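Side-chain contacts in L-lysine 6-oxidase (Marinomonas mediterranea, PDB 3WEU), which oxidises the epsilon-amino group of L-lysine with a cysteine tryptophylquinone cofactor, producing ammonium and the hydrogen peroxide responsible for its antibacterial activity: residues 35-38 / 42-45; 515-520 / 585-590. All coordinates share one frame; numbering follows the deposited sequence.

How the interactions relate
Interactions 1 and 2 lie in different parts of the fold and do not touch: their centres are about 32 Å apart and their nearest atoms about 19 Å. Interaction 1 (35-38 / 42-45) joins neighbours in the sequence across a short loop at the surface of the N-terminal region, its centre about 26 Å from that of the chain. Interaction 2 (515-520 / 585-590) lies deeper, its centre about 12 Å from that of the chain, and brings together parts separated by 64 residues. It contains C516, the cysteine half of the cysteine tryptophylquinone, so it belongs to the surroundings of the cofactor, whereas interaction 1 is a local surface hairpin.

Interaction 1 (35-38 / 42-45); sequences EHDV and PTTT
E35 and T43 share the straighter of two backbone hydrogen bonds: T43 N reaches E35 O at 2.8 Å with an N-H...O angle of 167°. The other bond runs from E35 N to T44 O, also 2.8 Å but more bent. E35 therefore gives its N-H and its C=O to two successive residues, as the chain turns a corner at T44. P42 has no N-H to offer, yet its CA still points a C-H at E35 O from 3.3 Å.

T43 suits an exposed edge because it has one polar and one apolar branch. Its OG1 lies between the backbone N and the carbonyl carbon (chi1 50°) and meets a water at 2.6 Å, which in turn makes a weak bond to H36 O. The same torsion puts CG2 anti to the carbonyl carbon, where it packs against D37, 3.6 Å from D37 N.

Farther along, the aliphatic part of E35 crosses T44 at a slant, with CG 3.7 Å from T44 OG1. The bend at chi2 (-62°) carries the carboxylate away to its own partners, V47 N and, in a salt bridge, R57. A long acidic chain fits here: its methylenes pass beside the T44 hydroxyl, itself bonded to T45 O, and its charge reaches the arginine. H36 turns its ring away from 42-45; ND1 donates to D37 O at 2.9 Å, with the acceptor in the ring plane, while the imidazole stacks with F22. D37 OD1 accepts from K41 N, a bond inside the connecting loop.

With H36 and P42 as an antiparallel non-hydrogen-bonded pair of diverging side chains, the arrangement is that of a small surface beta hairpin, strands 34-36 and 42-43 joined by a short loop.

Interaction 2 (515-520 / 585-590); sequences NCTIQT and SPWDVL. With EDO (1,2-ethanediol), chain K; EDO (1,2-ethanediol), chain H; EDO (1,2-ethanediol), chain J.
S585 and C516 are joined by a side-chain-to-backbone hydrogen bond: S585 OG donates to C516 O at 2.8 Å, in the carbonyl plane and on a lone pair. Serine is small enough to come this close in a buried place, and its CB also packs 3.5 Å from C516 SG. That sulfur stands anti to its backbone N (chi1 -176°), from where it forms the thioether to the tryptophylquinone at position 581. C516 is the centre of an inverse gamma turn, a tight kink in the chain just after helix 510-515. Beside it a water lies within hydrogen-bonding distance of T517 O and S585 O, but more acceptors surround it than it has protons, so which it serves is not settled.

Beyond this polar patch, T517 lies over the indole of W587. Its CB stands 3.6 Å from the centroid of the six-membered ring, only 10° off the normal, in a CH-pi contact, and T517 CG2 presses to 3.2 Å from CZ3. With chi1 at 55° the methyl lies over the rim of the same face, while OG1 is left to share a 2.8 Å hydrogen bond with O2 of one ethanediol (chain K), so the branched threonine serves both neighbours. I518 extends the apolar cover obliquely, CG2 lying 3.6 Å from W587 CD1. At the indole edge, W587 NE1 donates in plane to O2 of another ethanediol (chain J) at 3.1 Å, with Y577 OH as a weak second partner. Both diols are probably crystallisation additives.

The contact sits where two small antiparallel sheets approach each other: strand 518-522 pairs with 575-579, whose Y577 and Y579 touch I518, and strand 588-590 pairs with 609-611, whose N611 packs against W587.

Interaction 1 (35-38 / 42-45)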
loop_
_atom_site.group_PDB
_atom_site.type_symbol
_atom_site.label_atom_id
_atom_site.label_comp_id
_atom_site.label_asym_id
_atom_site.label_seq_id
_atom_site.Cartn_x
_atom_site.Cartn_y
_atom_site.Cartn_z
ATOM N N GLU A 35 -9.817 29.084 -32.535
ATOM C CA GLU A 35 -11.052 28.511 -33.008
ATOM C C GLU A 35 -10.950 28.374 -34.524
ATOM O O GLU A 35 -10.037 28.962 -35.179
ATOM C CB GLU A 35 -12.235 29.406 -32.647
ATOM C CG GLU A 35 -12.470 29.653 -31.168
ATOM C CD GLU A 35 -12.791 28.435 -30.349
ATOM O OE1 GLU A 35 -13.358 27.460 -30.918
ATOM O OE2 GLU A 35 -12.570 28.518 -29.121
ATOM N N HIS A 36 -11.869 27.614 -35.106
ATOM C CA HIS A 36 -11.867 27.472 -36.528
ATOM C C HIS A 36 -13.284 27.454 -37.103
ATOM O O HIS A 36 -14.229 27.210 -36.367
ATOM C CB HIS A 36 -11.122 26.171 -36.893
ATOM C CG HIS A 36 -11.794 24.960 -36.367
ATOM N ND1 HIS A 36 -12.886 24.392 -36.988
ATOM C CD2 HIS A 36 -11.551 24.211 -35.265
ATOM C CE1 HIS A 36 -13.318 23.376 -36.268
ATOM N NE2 HIS A 36 -12.535 23.253 -35.206
ATOM N N ASP A 37 -13.379 27.619 -38.419
ATOM C CA ASP A 37 -14.690 27.553 -39.151
ATOM C C ASP A 37 -14.925 26.153 -39.690
ATOM O O ASP A 37 -14.139 25.302 -39.455
ATOM C CB ASP A 37 -14.775 28.526 -40.301
ATOM C CG ASP A 37 -13.760 28.298 -41.373
ATOM O OD1 ASP A 37 -13.175 27.222 -41.609
ATOM O OD2 ASP A 37 -13.518 29.287 -42.013
ATOM N N VAL A 38 -16.024 25.931 -40.427
ATOM C CA VAL A 38 -16.353 24.577 -40.872
ATOM C C VAL A 38 -15.418 24.001 -41.894
ATOM O O VAL A 38 -15.395 22.790 -42.034
ATOM C CB VAL A 38 -17.809 24.494 -41.426
ATOM C CG1 VAL A 38 -18.752 24.821 -40.275
ATOM C CG2 VAL A 38 -17.967 25.391 -42.613
ATOM N N PRO A 42 -8.408 28.697 -39.333
ATOM C CA PRO A 42 -8.380 29.388 -38.053
ATOM C C PRO A 42 -9.181 30.670 -38.152
ATOM O O PRO A 42 -9.134 31.342 -39.202
ATOM C CB PRO A 42 -6.908 29.691 -37.837
ATOM C CG PRO A 42 -6.203 29.346 -39.105
ATOM C CD PRO A 42 -7.080 28.541 -39.943
ATOM N N THR A 43 -9.946 30.994 -37.125
ATOM C CA THR A 43 -10.722 32.206 -37.123
ATOM C C THR A 43 -10.181 33.166 -36.042
ATOM O O THR A 43 -9.325 33.957 -36.326
ATOM C CB THR A 43 -12.201 31.895 -36.943
ATOM O OG1 THR A 43 -12.415 31.032 -35.832
ATOM C CG2 THR A 43 -12.772 31.195 -38.260
ATOM N N THR A 44 -10.757 33.087 -34.882
ATOM C CA THR A 44 -10.458 33.913 -33.719
ATOM C C THR A 44 -9.662 33.069 -32.773
ATOM O O THR A 44 -9.701 31.842 -32.857
ATOM C CB THR A 44 -11.721 34.326 -32.936
ATOM O OG1 THR A 44 -12.310 33.190 -32.245
ATOM C CG2 THR A 44 -12.734 34.903 -33.764
ATOM N N THR A 45 -8.982 33.699 -31.828
ATOM C CA THR A 45 -8.349 32.926 -30.772
ATOM C C THR A 45 -9.382 32.239 -29.917
ATOM O O THR A 45 -10.601 32.584 -29.879
ATOM C CB THR A 45 -7.434 33.782 -29.924
ATOM O OG1 THR A 45 -8.143 34.944 -29.587
ATOM C CG2 THR A 45 -6.264 34.170 -30.723
HETATM O O HOH W 1 -14.877 30.405 -35.514
#

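Interaction 2 (515-520 / 585-590)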
loop_
_atom_site.group_PDB
_atom_site.type_symbol
_atom_site.label_atom_id
_atom_site.label_comp_id
_atom_site.label_asym_id
_atom_site.label_seq_id
_atom_site.Cartn_x
_atom_site.Cartn_y
_atom_site.Cartn_z
ATOM N N ASN A 515 5.367 16.152 -10.766
ATOM C CA ASN A 515 6.665 16.470 -10.195
ATOM C C ASN A 515 7.230 17.832 -10.683
ATOM O O ASN A 515 8.214 18.334 -10.102
ATOM C CB ASN A 515 7.735 15.448 -10.716
ATOM C CG ASN A 515 7.556 14.022 -10.175
ATOM O OD1 ASN A 515 7.037 13.816 -9.116
ATOM N ND2 ASN A 515 7.995 13.051 -10.960
ATOM N N CYS A 516 6.711 18.342 -11.804
ATOM C CA CYS A 516 7.239 19.612 -12.408
ATOM C C CYS A 516 6.721 20.822 -11.621
ATOM O O CYS A 516 5.805 21.532 -12.046
ATOM C CB CYS A 516 6.815 19.727 -13.863
ATOM S SG CYS A 516 7.511 21.160 -14.679
ATOM N N THR A 517 7.237 21.017 -10.442
ATOM C CA THR A 517 6.690 21.995 -9.533
ATOM C C THR A 517 7.845 22.850 -9.032
ATOM O O THR A 517 8.254 23.863 -9.701
ATOM C CB THR A 517 5.904 21.308 -8.392
ATOM O OG1 THR A 517 6.744 20.385 -7.755
ATOM C CG2 THR A 517 4.732 20.537 -8.951
ATOM N N ILE A 518 8.437 22.435 -7.913
ATOM C CA ILE A 518 9.576 23.068 -7.323
ATOM C C ILE A 518 10.580 21.985 -6.925
ATOM O O ILE A 518 10.216 20.776 -6.837
ATOM C CB ILE A 518 9.235 23.920 -6.109
ATOM C CG1 ILE A 518 8.558 23.128 -4.960
ATOM C CG2 ILE A 518 8.282 25.050 -6.558
ATOM C CD1 ILE A 518 9.530 22.423 -4.031
ATOM N N GLN A 519 11.822 22.426 -6.720
ATOM C CA GLN A 519 12.843 21.532 -6.140
ATOM C C GLN A 519 13.532 22.278 -5.040
ATOM O O GLN A 519 13.818 23.455 -5.201
ATOM C CB GLN A 519 13.866 21.189 -7.216
ATOM C CG GLN A 519 14.718 19.985 -6.862
ATOM C CD GLN A 519 14.015 18.660 -6.923
ATOM O OE1 GLN A 519 13.033 18.469 -7.640
ATOM N NE2 GLN A 519 14.535 17.700 -6.131
ATOM N N THR A 520 13.808 21.606 -3.911
ATOM C CA THR A 520 14.629 22.167 -2.880
ATOM C C THR A 520 16.055 21.705 -3.157
ATOM O O THR A 520 16.367 20.506 -3.032
ATOM C CB THR A 520 14.041 21.611 -1.538
ATOM O OG1 THR A 520 12.744 22.260 -1.367
ATOM C CG2 THR A 520 14.874 21.989 -0.428
ATOM N N SER A 585 3.899 24.325 -16.097
ATOM C CA SER A 585 3.394 23.574 -14.968
ATOM C C SER A 585 3.332 24.584 -13.817
ATOM O O SER A 585 4.246 24.708 -13.023
ATOM C CB SER A 585 4.285 22.403 -14.628
ATOM O OG SER A 585 3.601 21.622 -13.691
ATOM N N PRO A 586 2.298 25.434 -13.837
ATOM C CA PRO A 586 2.213 26.545 -12.902
ATOM C C PRO A 586 2.146 26.082 -11.475
ATOM O O PRO A 586 1.750 24.917 -11.197
ATOM C CB PRO A 586 0.879 27.229 -13.284
ATOM C CG PRO A 586 0.690 26.858 -14.674
ATOM C CD PRO A 586 1.176 25.441 -14.793
ATOM N N TRP A 587 2.527 26.948 -10.567
ATOM C CA TRP A 587 2.543 26.617 -9.143
ATOM C C TRP A 587 1.855 27.613 -8.280
ATOM O O TRP A 587 1.018 27.217 -7.440
ATOM C CB TRP A 587 3.972 26.356 -8.698
ATOM C CG TRP A 587 4.109 25.603 -7.432
ATOM C CD1 TRP A 587 4.776 25.986 -6.294
ATOM C CD2 TRP A 587 3.611 24.289 -7.183
ATOM N NE1 TRP A 587 4.695 24.991 -5.375
ATOM C CE2 TRP A 587 3.990 23.941 -5.890
ATOM C CE3 TRP A 587 2.856 23.415 -7.912
ATOM C CZ2 TRP A 587 3.655 22.729 -5.320
ATOM C CZ3 TRP A 587 2.491 22.191 -7.328
ATOM C CH2 TRP A 587 2.893 21.885 -6.048
ATOM N N ASP A 588 2.214 28.900 -8.418
ATOM C CA ASP A 588 1.627 29.957 -7.607
ATOM C C ASP A 588 0.860 30.863 -8.556
ATOM O O ASP A 588 1.464 31.522 -9.390
ATOM C CB ASP A 588 2.709 30.707 -6.885
ATOM C CG ASP A 588 3.678 29.774 -6.194
ATOM O OD1 ASP A 588 4.710 29.401 -6.779
ATOM O OD2 ASP A 588 3.350 29.347 -5.082
ATOM N N VAL A 589 -0.464 30.819 -8.453
ATOM C CA VAL A 589 -1.369 31.461 -9.423
ATOM C C VAL A 589 -2.472 32.210 -8.733
ATOM O O VAL A 589 -2.764 31.956 -7.539
ATOM C CB VAL A 589 -1.981 30.433 -10.388
ATOM C CG1 VAL A 589 -0.920 29.777 -11.233
ATOM C CG2 VAL A 589 -2.846 29.419 -9.679
ATOM N N LEU A 590 -3.107 33.134 -9.472
ATOM C CA LEU A 590 -4.171 33.989 -8.913
ATOM C C LEU A 590 -5.520 33.385 -9.193
ATOM O O LEU A 590 -5.782 32.905 -10.332
ATOM C CB LEU A 590 -4.079 35.400 -9.531
ATOM C CG LEU A 590 -2.763 36.163 -9.346
ATOM C CD1 LEU A 590 -2.930 37.548 -9.978
ATOM C CD2 LEU A 590 -2.512 36.302 -7.847
HETATM C C1 EDO K . 5.141 17.169 -5.999
HETATM O O1 EDO K . 5.877 17.282 -7.208
HETATM C C2 EDO K . 4.618 18.553 -5.736
HETATM O O2 EDO K . 5.702 19.442 -5.386
HETATM C C1 EDO H . 5.532 10.704 -9.421
HETATM O O1 EDO H . 6.151 11.581 -8.464
HETATM C C2 EDO H . 6.483 9.619 -9.877
HETATM O O2 EDO H . 7.623 10.208 -10.522
HETATM C C1 EDO J . 3.284 24.177 -1.477
HETATM O O1 EDO J . 2.551 24.289 -2.694
HETATM C C2 EDO J . 4.430 25.189 -1.592
HETATM O O2 EDO J . 5.513 24.634 -2.372
HETATM O O HOH W 2 7.076 24.595 -12.219
#